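Local coordinates for protein toll-like receptor 6, Variable lymphocyte receptor B (Mus musculus, PDB 3A79) that probably acts as an innate immune receptor that senses microbial lipopeptides together with TLR2, its ectodomain here fused to part of a hagfish variable lymphocyte receptor, at residues L91-F96 with C117-S122; D134-C139 with Q160-P165; K140-L145 with L164-L169; L148-L153 with L171-L176. All blocks are in the same frame, centred on the assembly; numbering follows the deposited sequence.

Contact 1. Residues L91-F96 with C117-S122; sequences LDFHVF and CCPMAS. With NAG (2-acetamido-2-deoxy-beta-D-glucopyranose), chain L.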
loop_
_atom_site.group_PDB
_atom_site.type_symbol
_atom_site.label_atom_id
_atom_site.label_comp_id
_atom_site.label_asym_id
_atom_site.label_seq_id
_atom_site.Cartn_x
_atom_site.Cartn_y
_atom_site.Cartn_z
ATOM N N LEU B 91 23.561 5.150 50.533
ATOM C CA LEU B 91 22.287 4.620 51.002
ATOM C C LEU B 91 22.487 3.754 52.241
ATOM O O LEU B 91 23.060 2.670 52.160
ATOM C CB LEU B 91 21.602 3.801 49.909
ATOM C CG LEU B 91 20.074 3.799 49.970
ATOM C CD1 LEU B 91 19.515 2.474 49.475
ATOM C CD2 LEU B 91 19.595 4.095 51.386
ATOM N N ASP B 92 22.003 4.234 53.381
ATOM C CA ASP B 92 22.093 3.492 54.628
ATOM C C ASP B 92 20.816 2.674 54.858
ATOM O O ASP B 92 19.764 3.234 55.132
ATOM C CB ASP B 92 22.348 4.467 55.779
ATOM C CG ASP B 92 22.627 3.765 57.106
ATOM O OD1 ASP B 92 22.412 2.538 57.205
ATOM O OD2 ASP B 92 23.057 4.453 58.060
ATOM N N PHE B 93 20.909 1.349 54.742
ATOM C CA PHE B 93 19.740 0.479 54.896
ATOM C C PHE B 93 19.118 0.471 56.291
ATOM O O PHE B 93 18.090 -0.161 56.500
ATOM C CB PHE B 93 20.061 -0.963 54.504
ATOM C CG PHE B 93 20.136 -1.189 53.032
ATOM C CD1 PHE B 93 21.275 -1.717 52.457
ATOM C CD2 PHE B 93 19.070 -0.877 52.217
ATOM C CE1 PHE B 93 21.347 -1.926 51.087
ATOM C CE2 PHE B 93 19.140 -1.082 50.846
ATOM C CZ PHE B 93 20.282 -1.607 50.282
ATOM N N HIS B 94 19.741 1.142 57.251
ATOM C CA HIS B 94 19.159 1.214 58.591
ATOM C C HIS B 94 18.103 2.316 58.591
ATOM O O HIS B 94 17.135 2.300 59.358
ATOM C CB HIS B 94 20.238 1.472 59.649
ATOM C CG HIS B 94 19.723 1.441 61.055
ATOM N ND1 HIS B 94 19.373 0.270 61.694
ATOM C CD2 HIS B 94 19.493 2.438 61.945
ATOM C CE1 HIS B 94 18.952 0.545 62.916
ATOM N NE2 HIS B 94 19.013 1.854 63.093
ATOM N N VAL B 95 18.309 3.276 57.704
ATOM C CA VAL B 95 17.351 4.335 57.452
ATOM C C VAL B 95 15.898 3.824 57.386
ATOM O O VAL B 95 14.980 4.508 57.829
ATOM C CB VAL B 95 17.758 5.079 56.164
ATOM C CG1 VAL B 95 16.557 5.364 55.273
ATOM C CG2 VAL B 95 18.581 6.327 56.506
ATOM N N PHE B 96 15.703 2.616 56.858
ATOM C CA PHE B 96 14.371 2.008 56.759
ATOM C C PHE B 96 13.913 1.284 58.035
ATOM O O PHE B 96 13.052 0.398 57.973
ATOM C CB PHE B 96 14.314 1.013 55.597
ATOM C CG PHE B 96 14.671 1.599 54.271
ATOM C CD1 PHE B 96 15.849 1.253 53.644
ATOM C CD2 PHE B 96 13.826 2.485 53.643
ATOM C CE1 PHE B 96 16.184 1.782 52.414
ATOM C CE2 PHE B 96 14.157 3.030 52.412
ATOM C CZ PHE B 96 15.341 2.675 51.798
ATOM N N CYS B 117 25.617 -2.839 54.485
ATOM C CA CYS B 117 25.770 -4.231 54.070
ATOM C C CYS B 117 24.519 -5.082 54.318
ATOM O O CYS B 117 24.356 -6.143 53.710
ATOM C CB CYS B 117 27.005 -4.867 54.719
ATOM S SG CYS B 117 28.549 -4.804 53.735
ATOM N N CYS B 118 23.626 -4.615 55.187
ATOM C CA CYS B 118 22.440 -5.406 55.506
ATOM C C CYS B 118 21.100 -4.775 55.111
ATOM O O CYS B 118 20.507 -4.019 55.892
ATOM C CB CYS B 118 22.428 -5.789 56.978
ATOM S SG CYS B 118 21.415 -7.235 57.291
ATOM N N PRO B 119 20.621 -5.100 53.893
ATOM C CA PRO B 119 19.308 -4.740 53.359
ATOM C C PRO B 119 18.192 -5.389 54.155
ATOM O O PRO B 119 18.369 -6.486 54.678
ATOM C CB PRO B 119 19.329 -5.346 51.952
ATOM C CG PRO B 119 20.740 -5.435 51.602
ATOM C CD PRO B 119 21.433 -5.792 52.880
ATOM N N MET B 120 17.047 -4.717 54.224
ATOM C CA MET B 120 15.905 -5.207 54.993
ATOM C C MET B 120 15.417 -6.574 54.503
ATOM O O MET B 120 15.259 -6.813 53.303
ATOM C CB MET B 120 14.771 -4.171 55.005
ATOM C CG MET B 120 14.485 -3.535 53.643
ATOM S SD MET B 120 15.049 -1.833 53.466
ATOM C CE MET B 120 16.165 -1.753 54.858
ATOM N N ALA B 121 15.189 -7.477 55.450
ATOM C CA ALA B 121 14.783 -8.840 55.127
ATOM C C ALA B 121 13.413 -8.894 54.450
ATOM O O ALA B 121 13.019 -9.920 53.893
ATOM C CB ALA B 121 14.797 -9.702 56.385
ATOM N N SER B 122 12.694 -7.779 54.499
ATOM C CA SER B 122 11.363 -7.698 53.911
ATOM C C SER B 122 11.365 -7.567 52.384
ATOM O O SER B 122 10.322 -7.675 51.742
ATOM C CB SER B 122 10.613 -6.527 54.508
ATOM O OG SER B 122 9.238 -6.723 54.280
HETATM C C1 NAG L . 17.467 -11.237 59.144
HETATM C C2 NAG L . 17.573 -10.024 60.095
HETATM C C3 NAG L . 16.786 -10.146 61.426
HETATM C C4 NAG L . 15.343 -10.542 61.100
HETATM C C5 NAG L . 15.285 -11.753 60.165
HETATM C C6 NAG L . 13.846 -11.923 59.692
HETATM C C7 NAG L . 19.431 -8.516 59.866
HETATM C C8 NAG L . 20.563 -7.886 60.628
HETATM N N2 NAG L . 18.969 -9.683 60.310
HETATM O O3 NAG L . 16.825 -8.957 62.232
HETATM O O4 NAG L . 14.578 -10.822 62.263
HETATM O O5 NAG L . 16.118 -11.677 59.012
HETATM O O6 NAG L . 13.812 -12.865 58.647
HETATM O O7 NAG L . 18.957 -7.958 58.874
#
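Phe93 lays one face of its ring over the backbone of Pro119, between two loops of successive turns of the leucine-rich repeat solenoid in the Toll-like receptor 6 part of the fusion. Pro119 CA stands 3.9 Å from the centroid of the Phe93 ring, 20° off the ring normal, which qualifies as a CH-pi contact, though CA is displaced toward the rim. The pyrrolidine adds an apolar touch, with Pro119 CG 3.6 Å from Phe93 CE1.

Met120 serves both phenylalanines. Its CG sits between the backbone N and the carbonyl carbon (chi1 44°), and further bends at chi2 and chi3 bring the methyl CE in between the Phe93 backbone and Phe96. The sulfur makes a Met-aromatic contact, SD lying 4.0 Å from the centroid of the Phe96 ring in an oblique approach. The Leu105 side chain of strand 104-106 touches both phenylalanine side chains, so the cluster continues into the repeat core.

The loop 91-96 is shaped by its own bonds. A type I turn runs from Asp92 to Val95, and Asp92 OD1 accepts from His94 N at 3.0 Å in an Asx turn, the donor lying above the carboxylate plane. In segment 117-122 the CB of Cys118 points away from loop 91-96, and Cys118 SG lies 3.0 Å from O7 of the NAG on Asn144.

Contact 2. Residues D134-C139 with Q160-P165; sequences DVLPVC and QLDLLP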
loop_
_atom_site.group_PDB
_atom_site.type_symbol
_atom_site.label_atom_id
_atom_site.label_comp_id
_atom_site.label_asym_id
_atom_site.label_seq_id
_atom_site.Cartn_x
_atom_site.Cartn_y
_atom_site.Cartn_z
ATOM N N ASP B 134 31.797 0.871 42.216
ATOM C CA ASP B 134 33.081 0.347 41.794
ATOM C C ASP B 134 32.912 -1.155 41.588
ATOM O O ASP B 134 33.026 -1.663 40.469
ATOM C CB ASP B 134 34.120 0.618 42.889
ATOM C CG ASP B 134 35.537 0.749 42.346
ATOM O OD1 ASP B 134 36.452 1.062 43.141
ATOM O OD2 ASP B 134 35.741 0.547 41.128
ATOM N N VAL B 135 32.620 -1.861 42.676
ATOM C CA VAL B 135 32.431 -3.302 42.612
ATOM C C VAL B 135 31.064 -3.719 43.161
ATOM O O VAL B 135 30.547 -3.104 44.093
ATOM C CB VAL B 135 33.565 -4.047 43.355
ATOM C CG1 VAL B 135 33.178 -4.325 44.803
ATOM C CG2 VAL B 135 33.903 -5.345 42.624
ATOM N N LEU B 136 30.481 -4.754 42.559
ATOM C CA LEU B 136 29.200 -5.315 42.999
ATOM C C LEU B 136 28.972 -5.237 44.519
ATOM O O LEU B 136 29.655 -5.916 45.273
ATOM C CB LEU B 136 29.112 -6.768 42.537
ATOM C CG LEU B 136 28.174 -7.146 41.388
ATOM C CD1 LEU B 136 27.688 -5.927 40.595
ATOM C CD2 LEU B 136 28.806 -8.218 40.485
ATOM N N PRO B 137 27.982 -4.436 44.965
ATOM C CA PRO B 137 27.715 -4.107 46.376
ATOM C C PRO B 137 27.065 -5.224 47.203
ATOM O O PRO B 137 26.605 -4.952 48.309
ATOM C CB PRO B 137 26.715 -2.948 46.283
ATOM C CG PRO B 137 26.576 -2.632 44.834
ATOM C CD PRO B 137 26.964 -3.844 44.086
ATOM N N VAL B 138 27.017 -6.442 46.678
ATOM C CA VAL B 138 26.411 -7.566 47.379
ATOM C C VAL B 138 27.297 -8.040 48.522
ATOM O O VAL B 138 28.301 -8.712 48.285
ATOM C CB VAL B 138 26.211 -8.749 46.425
ATOM C CG1 VAL B 138 25.608 -9.944 47.163
ATOM C CG2 VAL B 138 25.343 -8.332 45.253
ATOM N N CYS B 139 26.928 -7.697 49.757
ATOM C CA CYS B 139 27.682 -8.133 50.934
ATOM C C CYS B 139 27.212 -9.513 51.392
ATOM O O CYS B 139 26.213 -10.029 50.902
ATOM C CB CYS B 139 27.532 -7.151 52.101
ATOM S SG CYS B 139 28.032 -5.428 51.860
ATOM N N GLN B 160 35.025 -13.660 40.290
ATOM C CA GLN B 160 34.176 -14.831 40.084
ATOM C C GLN B 160 33.106 -14.950 41.151
ATOM O O GLN B 160 31.967 -15.322 40.876
ATOM C CB GLN B 160 34.995 -16.124 40.031
ATOM C CG GLN B 160 34.202 -17.283 39.443
ATOM C CD GLN B 160 34.736 -18.651 39.839
ATOM O OE1 GLN B 160 35.532 -18.775 40.771
ATOM N NE2 GLN B 160 34.285 -19.690 39.128
ATOM N N LEU B 161 33.480 -14.608 42.374
ATOM C CA LEU B 161 32.671 -14.933 43.535
ATOM C C LEU B 161 31.770 -13.813 44.047
ATOM O O LEU B 161 31.180 -13.949 45.110
ATOM C CB LEU B 161 33.590 -15.399 44.663
ATOM C CG LEU B 161 34.117 -16.820 44.539
ATOM C CD1 LEU B 161 34.678 -17.251 45.877
ATOM C CD2 LEU B 161 32.995 -17.732 44.112
ATOM N N ASP B 162 31.650 -12.719 43.304
ATOM C CA ASP B 162 30.995 -11.521 43.835
ATOM C C ASP B 162 29.542 -11.740 44.268
ATOM O O ASP B 162 29.112 -11.183 45.270
ATOM C CB ASP B 162 31.119 -10.331 42.872
ATOM C CG ASP B 162 32.469 -9.614 42.982
ATOM O OD1 ASP B 162 33.304 -9.986 43.838
ATOM O OD2 ASP B 162 32.696 -8.664 42.202
ATOM N N LEU B 163 28.798 -12.567 43.535
ATOM C CA LEU B 163 27.390 -12.810 43.858
ATOM C C LEU B 163 27.145 -14.079 44.684
ATOM O O LEU B 163 26.073 -14.680 44.616
ATOM C CB LEU B 163 26.544 -12.849 42.581
ATOM C CG LEU B 163 26.541 -11.549 41.782
ATOM C CD1 LEU B 163 25.837 -11.710 40.434
ATOM C CD2 LEU B 163 25.894 -10.476 42.625
ATOM N N LEU B 164 28.136 -14.482 45.470
ATOM C CA LEU B 164 28.047 -15.729 46.226
ATOM C C LEU B 164 26.993 -15.659 47.338
ATOM O O LEU B 164 26.245 -16.609 47.548
ATOM C CB LEU B 164 29.417 -16.118 46.801
ATOM C CG LEU B 164 29.831 -17.583 46.625
ATOM C CD1 LEU B 164 30.631 -18.108 47.819
ATOM C CD2 LEU B 164 28.602 -18.444 46.385
ATOM N N PRO B 165 26.935 -14.531 48.057
ATOM C CA PRO B 165 25.928 -14.418 49.114
ATOM C C PRO B 165 24.473 -14.598 48.646
ATOM O O PRO B 165 23.633 -15.003 49.453
ATOM C CB PRO B 165 26.164 -13.012 49.657
ATOM C CG PRO B 165 27.624 -12.770 49.397
ATOM C CD PRO B 165 27.893 -13.413 48.086
#
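Val138 presents its two methyls as a fork toward the loop 160-165, one prong for each of two neighbours, within the Toll-like receptor 6 part of the fusion. CG2 meets Leu163 CD2 at 3.4 Å, the two side chains crossing at about a right angle, while CG1 rests 4.0 Å from Pro165 CB. The fork is set by chi1 of 179°, which holds CG1 anti to the backbone N. The backbone of Asp162 lies beside the valine stem, its O 4.0 Å from Val138 CB.

The hollow on the 134-139 side is the notch between Leu136 CG and Val138 CG2, and the Leu163 CD2 tip fills it, 4.2 Å from Leu136 CG. A second bump is Asp162. Its CB lies against Leu136, 3.9 Å from CD2, and its carboxylate passes on toward Val135, where Asp162 OD2 comes within 3.6 Å of CG2. At the far end Pro165 sets CB and CG against Cys139 O, CB at 3.2 Å.

Residues 135-139 and 162-165 run 14° apart end to end and pair stepwise: Leu136 with Asp162, Val138 with Leu163, Cys139 with Pro165. Leu153 of strand 150-154 touches Leu136, Val138 and Leu163 from the interior, and Cys139 is tied by its disulfide to Cys117 in the preceding turn. Such stepwise packing of loops from successive turns, apolar tips turned in to meet a strand leucine, is what the solenoid of a leucine-rich repeat ectodomain builds away from its strand-lined face.

Contact 3. Residues K140-L145 with L164-L169; sequences KEFGNL and LPVAHL. With NAG (2-acetamido-2-deoxy-beta-D-glucopyranose), chain L.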
loop_
_atom_site.group_PDB
_atom_site.type_symbol
_atom_site.label_atom_id
_atom_site.label_comp_id
_atom_site.label_asym_id
_atom_site.label_seq_id
_atom_site.Cartn_x
_atom_site.Cartn_y
_atom_site.Cartn_z
ATOM N N LYS B 140 27.914 -10.096 52.358
ATOM C CA LYS B 140 27.594 -11.443 52.816
ATOM C C LYS B 140 26.204 -11.555 53.458
ATOM O O LYS B 140 25.597 -12.628 53.457
ATOM C CB LYS B 140 28.676 -11.963 53.774
ATOM C CG LYS B 140 28.644 -11.351 55.169
ATOM C CD LYS B 140 29.446 -12.195 56.137
ATOM C CE LYS B 140 30.049 -11.353 57.251
ATOM N NZ LYS B 140 30.929 -12.166 58.164
ATOM N N GLU B 141 25.700 -10.452 54.000
ATOM C CA GLU B 141 24.436 -10.485 54.728
ATOM C C GLU B 141 23.243 -10.643 53.793
ATOM O O GLU B 141 22.151 -11.012 54.232
ATOM C CB GLU B 141 24.266 -9.242 55.604
ATOM C CG GLU B 141 25.114 -9.229 56.864
ATOM C CD GLU B 141 26.497 -8.656 56.624
ATOM O OE1 GLU B 141 26.793 -8.299 55.466
ATOM O OE2 GLU B 141 27.289 -8.558 57.589
ATOM N N PHE B 142 23.459 -10.362 52.508
ATOM C CA PHE B 142 22.417 -10.503 51.491
ATOM C C PHE B 142 21.809 -11.902 51.502
ATOM O O PHE B 142 20.822 -12.163 50.829
ATOM C CB PHE B 142 22.965 -10.191 50.094
ATOM C CG PHE B 142 23.109 -8.724 49.805
ATOM C CD1 PHE B 142 22.672 -8.202 48.596
ATOM C CD2 PHE B 142 23.680 -7.867 50.743
ATOM C CE1 PHE B 142 22.803 -6.848 48.324
ATOM C CE2 PHE B 142 23.816 -6.512 50.475
ATOM C CZ PHE B 142 23.376 -6.001 49.262
ATOM N N GLY B 143 22.407 -12.802 52.265
ATOM C CA GLY B 143 21.891 -14.148 52.375
ATOM C C GLY B 143 20.601 -14.179 53.159
ATOM O O GLY B 143 19.788 -15.074 52.939
ATOM N N ASN B 144 20.422 -13.204 54.061
ATOM C CA ASN B 144 19.240 -13.108 54.937
ATOM C C ASN B 144 17.990 -12.687 54.163
ATOM O O ASN B 144 16.865 -12.860 54.637
ATOM C CB ASN B 144 19.497 -12.145 56.117
ATOM C CG ASN B 144 18.414 -12.219 57.203
ATOM O OD1 ASN B 144 17.859 -13.284 57.455
ATOM N ND2 ASN B 144 18.118 -11.073 57.848
ATOM N N LEU B 145 18.208 -12.133 52.971
ATOM C CA LEU B 145 17.127 -11.721 52.086
ATOM C C LEU B 145 16.458 -12.925 51.439
ATOM O O LEU B 145 16.363 -13.008 50.215
ATOM C CB LEU B 145 17.653 -10.792 50.993
ATOM C CG LEU B 145 18.435 -9.549 51.409
ATOM C CD1 LEU B 145 18.471 -8.561 50.254
ATOM C CD2 LEU B 145 17.817 -8.902 52.628
ATOM N N LEU B 164 28.136 -14.482 45.470
ATOM C CA LEU B 164 28.047 -15.729 46.226
ATOM C C LEU B 164 26.993 -15.659 47.338
ATOM O O LEU B 164 26.245 -16.609 47.548
ATOM C CB LEU B 164 29.417 -16.118 46.801
ATOM C CG LEU B 164 29.831 -17.583 46.625
ATOM C CD1 LEU B 164 30.631 -18.108 47.819
ATOM C CD2 LEU B 164 28.602 -18.444 46.385
ATOM N N PRO B 165 26.935 -14.531 48.057
ATOM C CA PRO B 165 25.928 -14.418 49.114
ATOM C C PRO B 165 24.473 -14.598 48.646
ATOM O O PRO B 165 23.633 -15.003 49.453
ATOM C CB PRO B 165 26.164 -13.012 49.657
ATOM C CG PRO B 165 27.624 -12.770 49.397
ATOM C CD PRO B 165 27.893 -13.413 48.086
ATOM N N VAL B 166 24.164 -14.321 47.383
ATOM C CA VAL B 166 22.786 -14.530 46.922
ATOM C C VAL B 166 22.580 -15.797 46.067
ATOM O O VAL B 166 21.555 -15.944 45.398
ATOM C CB VAL B 166 22.174 -13.264 46.235
ATOM C CG1 VAL B 166 22.166 -12.078 47.206
ATOM C CG2 VAL B 166 22.904 -12.899 44.946
ATOM N N ALA B 167 23.535 -16.721 46.125
ATOM C CA ALA B 167 23.490 -17.930 45.307
ATOM C C ALA B 167 22.476 -18.958 45.788
ATOM O O ALA B 167 22.206 -19.942 45.101
ATOM C CB ALA B 167 24.859 -18.556 45.232
ATOM N N HIS B 168 21.907 -18.732 46.964
ATOM C CA HIS B 168 20.952 -19.685 47.511
ATOM C C HIS B 168 19.546 -19.124 47.660
ATOM O O HIS B 168 18.771 -19.614 48.482
ATOM C CB HIS B 168 21.428 -20.205 48.861
ATOM C CG HIS B 168 22.677 -21.023 48.785
ATOM N ND1 HIS B 168 22.673 -22.397 48.887
ATOM C CD2 HIS B 168 23.971 -20.660 48.624
ATOM C CE1 HIS B 168 23.911 -22.844 48.792
ATOM N NE2 HIS B 168 24.718 -21.810 48.633
ATOM N N LEU B 169 19.217 -18.104 46.873
ATOM C CA LEU B 169 17.871 -17.536 46.882
ATOM C C LEU B 169 17.156 -17.943 45.612
ATOM O O LEU B 169 17.797 -18.211 44.595
ATOM C CB LEU B 169 17.934 -16.018 46.956
ATOM C CG LEU B 169 18.893 -15.472 48.009
ATOM C CD1 LEU B 169 19.237 -14.021 47.715
ATOM C CD2 LEU B 169 18.303 -15.633 49.401
HETATM C C1 NAG L . 17.467 -11.237 59.144
HETATM C C2 NAG L . 17.573 -10.024 60.095
HETATM C C3 NAG L . 16.786 -10.146 61.426
HETATM C C4 NAG L . 15.343 -10.542 61.100
HETATM C C5 NAG L . 15.285 -11.753 60.165
HETATM C C6 NAG L . 13.846 -11.923 59.692
HETATM C C7 NAG L . 19.431 -8.516 59.866
HETATM C C8 NAG L . 20.563 -7.886 60.628
HETATM N N2 NAG L . 18.969 -9.683 60.310
HETATM O O3 NAG L . 16.825 -8.957 62.232
HETATM O O4 NAG L . 14.578 -10.822 62.263
HETATM O O5 NAG L . 16.118 -11.677 59.012
HETATM O O6 NAG L . 13.812 -12.865 58.647
HETATM O O7 NAG L . 18.957 -7.958 58.874
#
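Pro165, Leu169 and Phe142 carry most of this contact between two neighbouring loops of the Toll-like receptor 6 solenoid. The ring of Pro165 leans on the start of the 3-10 segment 140-143, its CG 3.7 Å from Lys140 CA. Further along, the Pro165 carbonyl faces the next residues of that segment: Gly143 CA lies 3.5 Å from Pro165 O, a CA-H...O contact bent to 124° at the hydrogen.

Leu169 CG is anti to the carbonyl carbon (chi1 -47°). Both methyls of Leu169 bear on Leu145 O, CD2 at 3.4 Å, and CD1 also reaches Phe142 O at 4.0 Å. Phe142 contributes chiefly its CB, 3.5 Å from Val166 CG1. The two side chains run side by side, and that methyl sits at the edge of the ring, near its plane. The ring itself leads on to Pro119 of the preceding loop.

The CB of Asn144 points away from 164-169, and its ND2 bears the NAG, bonded to C1. Apolar groups set against backbone carbonyls, with one bent CH...O contact, are consistent with an interface that relies on apolar fit more than on directional bonds.

Contact 4. Residues L148-L153 with L171-L176; sequences LTFLGL and LSCILL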
loop_
_atom_site.group_PDB
_atom_site.type_symbol
_atom_site.label_atom_id
_atom_site.label_comp_id
_atom_site.label_asym_id
_atom_site.label_seq_id
_atom_site.Cartn_x
_atom_site.Cartn_y
_atom_site.Cartn_z
ATOM N N LEU B 148 13.859 -12.461 48.709
ATOM C CA LEU B 148 14.291 -11.688 47.539
ATOM C C LEU B 148 14.053 -12.387 46.209
ATOM O O LEU B 148 14.419 -13.548 46.037
ATOM C CB LEU B 148 15.767 -11.305 47.647
ATOM C CG LEU B 148 16.195 -10.332 46.543
ATOM C CD1 LEU B 148 15.464 -9.026 46.726
ATOM C CD2 LEU B 148 17.710 -10.109 46.513
ATOM N N THR B 149 13.467 -11.662 45.259
ATOM C CA THR B 149 13.154 -12.238 43.954
ATOM C C THR B 149 13.711 -11.429 42.765
ATOM O O THR B 149 14.095 -11.988 41.723
ATOM C CB THR B 149 11.641 -12.477 43.807
ATOM O OG1 THR B 149 11.432 -13.718 43.135
ATOM C CG2 THR B 149 10.957 -11.346 43.034
ATOM N N PHE B 150 13.770 -10.115 42.928
ATOM C CA PHE B 150 14.388 -9.274 41.918
ATOM C C PHE B 150 15.610 -8.574 42.487
ATOM O O PHE B 150 15.528 -7.915 43.526
ATOM C CB PHE B 150 13.396 -8.240 41.413
ATOM C CG PHE B 150 13.987 -7.246 40.466
ATOM C CD1 PHE B 150 13.661 -7.277 39.121
ATOM C CD2 PHE B 150 14.866 -6.273 40.923
ATOM C CE1 PHE B 150 14.198 -6.367 38.249
ATOM C CE2 PHE B 150 15.412 -5.352 40.053
ATOM C CZ PHE B 150 15.075 -5.397 38.712
ATOM N N LEU B 151 16.736 -8.715 41.793
ATOM C CA LEU B 151 17.978 -8.067 42.191
ATOM C C LEU B 151 18.583 -7.296 41.024
ATOM O O LEU B 151 18.787 -7.847 39.950
ATOM C CB LEU B 151 18.963 -9.100 42.722
ATOM C CG LEU B 151 20.286 -8.524 43.217
ATOM C CD1 LEU B 151 20.025 -7.307 44.082
ATOM C CD2 LEU B 151 21.064 -9.575 43.978
ATOM N N GLY B 152 18.850 -6.012 41.241
ATOM C CA GLY B 152 19.377 -5.154 40.199
ATOM C C GLY B 152 20.710 -4.595 40.636
ATOM O O GLY B 152 20.814 -3.994 41.697
ATOM N N LEU B 153 21.736 -4.792 39.819
ATOM C CA LEU B 153 23.089 -4.428 40.204
ATOM C C LEU B 153 23.853 -3.736 39.082
ATOM O O LEU B 153 23.510 -3.864 37.902
ATOM C CB LEU B 153 23.839 -5.683 40.635
ATOM C CG LEU B 153 23.159 -6.405 41.790
ATOM C CD1 LEU B 153 23.700 -7.795 41.935
ATOM C CD2 LEU B 153 23.360 -5.616 43.064
ATOM N N LEU B 171 15.775 -16.593 43.037
ATOM C CA LEU B 171 15.689 -15.378 42.257
ATOM C C LEU B 171 14.903 -15.558 40.962
ATOM O O LEU B 171 14.907 -16.639 40.362
ATOM C CB LEU B 171 17.095 -14.882 41.934
ATOM C CG LEU B 171 17.901 -14.321 43.098
ATOM C CD1 LEU B 171 19.328 -14.130 42.649
ATOM C CD2 LEU B 171 17.301 -13.010 43.595
ATOM N N SER B 172 14.245 -14.477 40.535
ATOM C CA SER B 172 13.506 -14.445 39.277
ATOM C C SER B 172 14.118 -13.486 38.252
ATOM O O SER B 172 14.134 -13.781 37.050
ATOM C CB SER B 172 12.042 -14.100 39.522
ATOM O OG SER B 172 11.286 -15.275 39.719
ATOM N N CYS B 173 14.613 -12.339 38.711
ATOM C CA CYS B 173 15.380 -11.480 37.818
ATOM C C CYS B 173 16.658 -10.964 38.453
ATOM O O CYS B 173 16.656 -10.480 39.584
ATOM C CB CYS B 173 14.548 -10.309 37.272
ATOM S SG CYS B 173 15.321 -9.487 35.817
ATOM N N ILE B 174 17.750 -11.104 37.708
ATOM C CA ILE B 174 19.000 -10.421 37.993
ATOM C C ILE B 174 19.239 -9.429 36.867
ATOM O O ILE B 174 19.524 -9.800 35.730
ATOM C CB ILE B 174 20.199 -11.398 38.100
ATOM C CG1 ILE B 174 20.018 -12.318 39.308
ATOM C CG2 ILE B 174 21.520 -10.633 38.217
ATOM C CD1 ILE B 174 21.301 -12.876 39.836
ATOM N N LEU B 175 19.071 -8.156 37.181
ATOM C CA LEU B 175 19.371 -7.116 36.224
ATOM C C LEU B 175 20.769 -6.617 36.542
ATOM O O LEU B 175 21.059 -6.267 37.682
ATOM C CB LEU B 175 18.348 -5.979 36.310
ATOM C CG LEU B 175 18.761 -4.809 35.423
ATOM C CD1 LEU B 175 18.667 -5.192 33.962
ATOM C CD2 LEU B 175 17.947 -3.598 35.702
ATOM N N LEU B 176 21.634 -6.597 35.535
ATOM C CA LEU B 176 23.032 -6.231 35.730
ATOM C C LEU B 176 23.539 -5.357 34.593
ATOM O O LEU B 176 23.387 -5.700 33.419
ATOM C CB LEU B 176 23.864 -7.496 35.809
ATOM C CG LEU B 176 25.368 -7.419 36.002
ATOM C CD1 LEU B 176 25.737 -6.435 37.104
ATOM C CD2 LEU B 176 25.843 -8.827 36.334
#
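CG of Phe150 stands anti to the backbone N (chi1 174°), as does SG of Cys173 (chi1 -164°), and both side chains rise from the same face of two adjacent parallel strands of the leucine-rich repeat solenoid, in the Toll-like receptor 6 part of the fusion. Phe150 CD1 meets Cys173 CB at 3.7 Å, and the sulfur lies obliquely to the ring in a Cys sulfur-aromatic contact. Leu175 joins them, running beside Phe150 with its CB near CZ.

Strands 150-153 and 173-176 approach to 4.6 Å between their axes, with directions 9° apart. The ladder is regular. Leu151 N donates to Cys173 O, Leu175 N to Leu151 O, and Leu153 N to Leu175 O, the last at 2.7 Å. At its opening, where the chain turns a corner at Ser172, Thr149 O is gripped twice: Ser172 N lies on a lone pair at 2.8 Å, and Cys173 N lies in the carbonyl plane at 3.1 Å.

The other face carries Leu151, Leu153, Ile174 and Leu176. Val166 touches Leu151, and Val138 and Leu163 touch Leu153, so this face looks into the core, consistent with the Phe150 face being the concave, strand-lined surface of the solenoid. There the Phe150 ring also stacks with His125 of the preceding strand, extending the row. Leu148 and Leu171 meet at the start of the strands. At the opposite end, Leu176 CD1 lies 3.5 Å from Leu153 O and 4.1 Å from Leu153 CB.

How the contacts relate
The four contacts join consecutive turns of one solenoid within the Toll-like receptor 6 part. Contact 4 joins strand 150-154 to strand 171-178 by a ladder of backbone hydrogen bonds, whereas contacts 1, 2 and 3 are loop packing with mainly apolar contacts. Contact 1 is buried; contact 4 is partly buried, one face turned to the core. Contacts 2 and 3, also partly buried, share Leu164 and Pro165, and both join the loop before strand 150-154 to the loop after it. The Cys117-Cys139 disulfide ties contact 1 to contact 2, while Phe142 and Leu145 of contact 3 pack on the loop 117-122. The Asn144 sugar borders contacts 1 and 3.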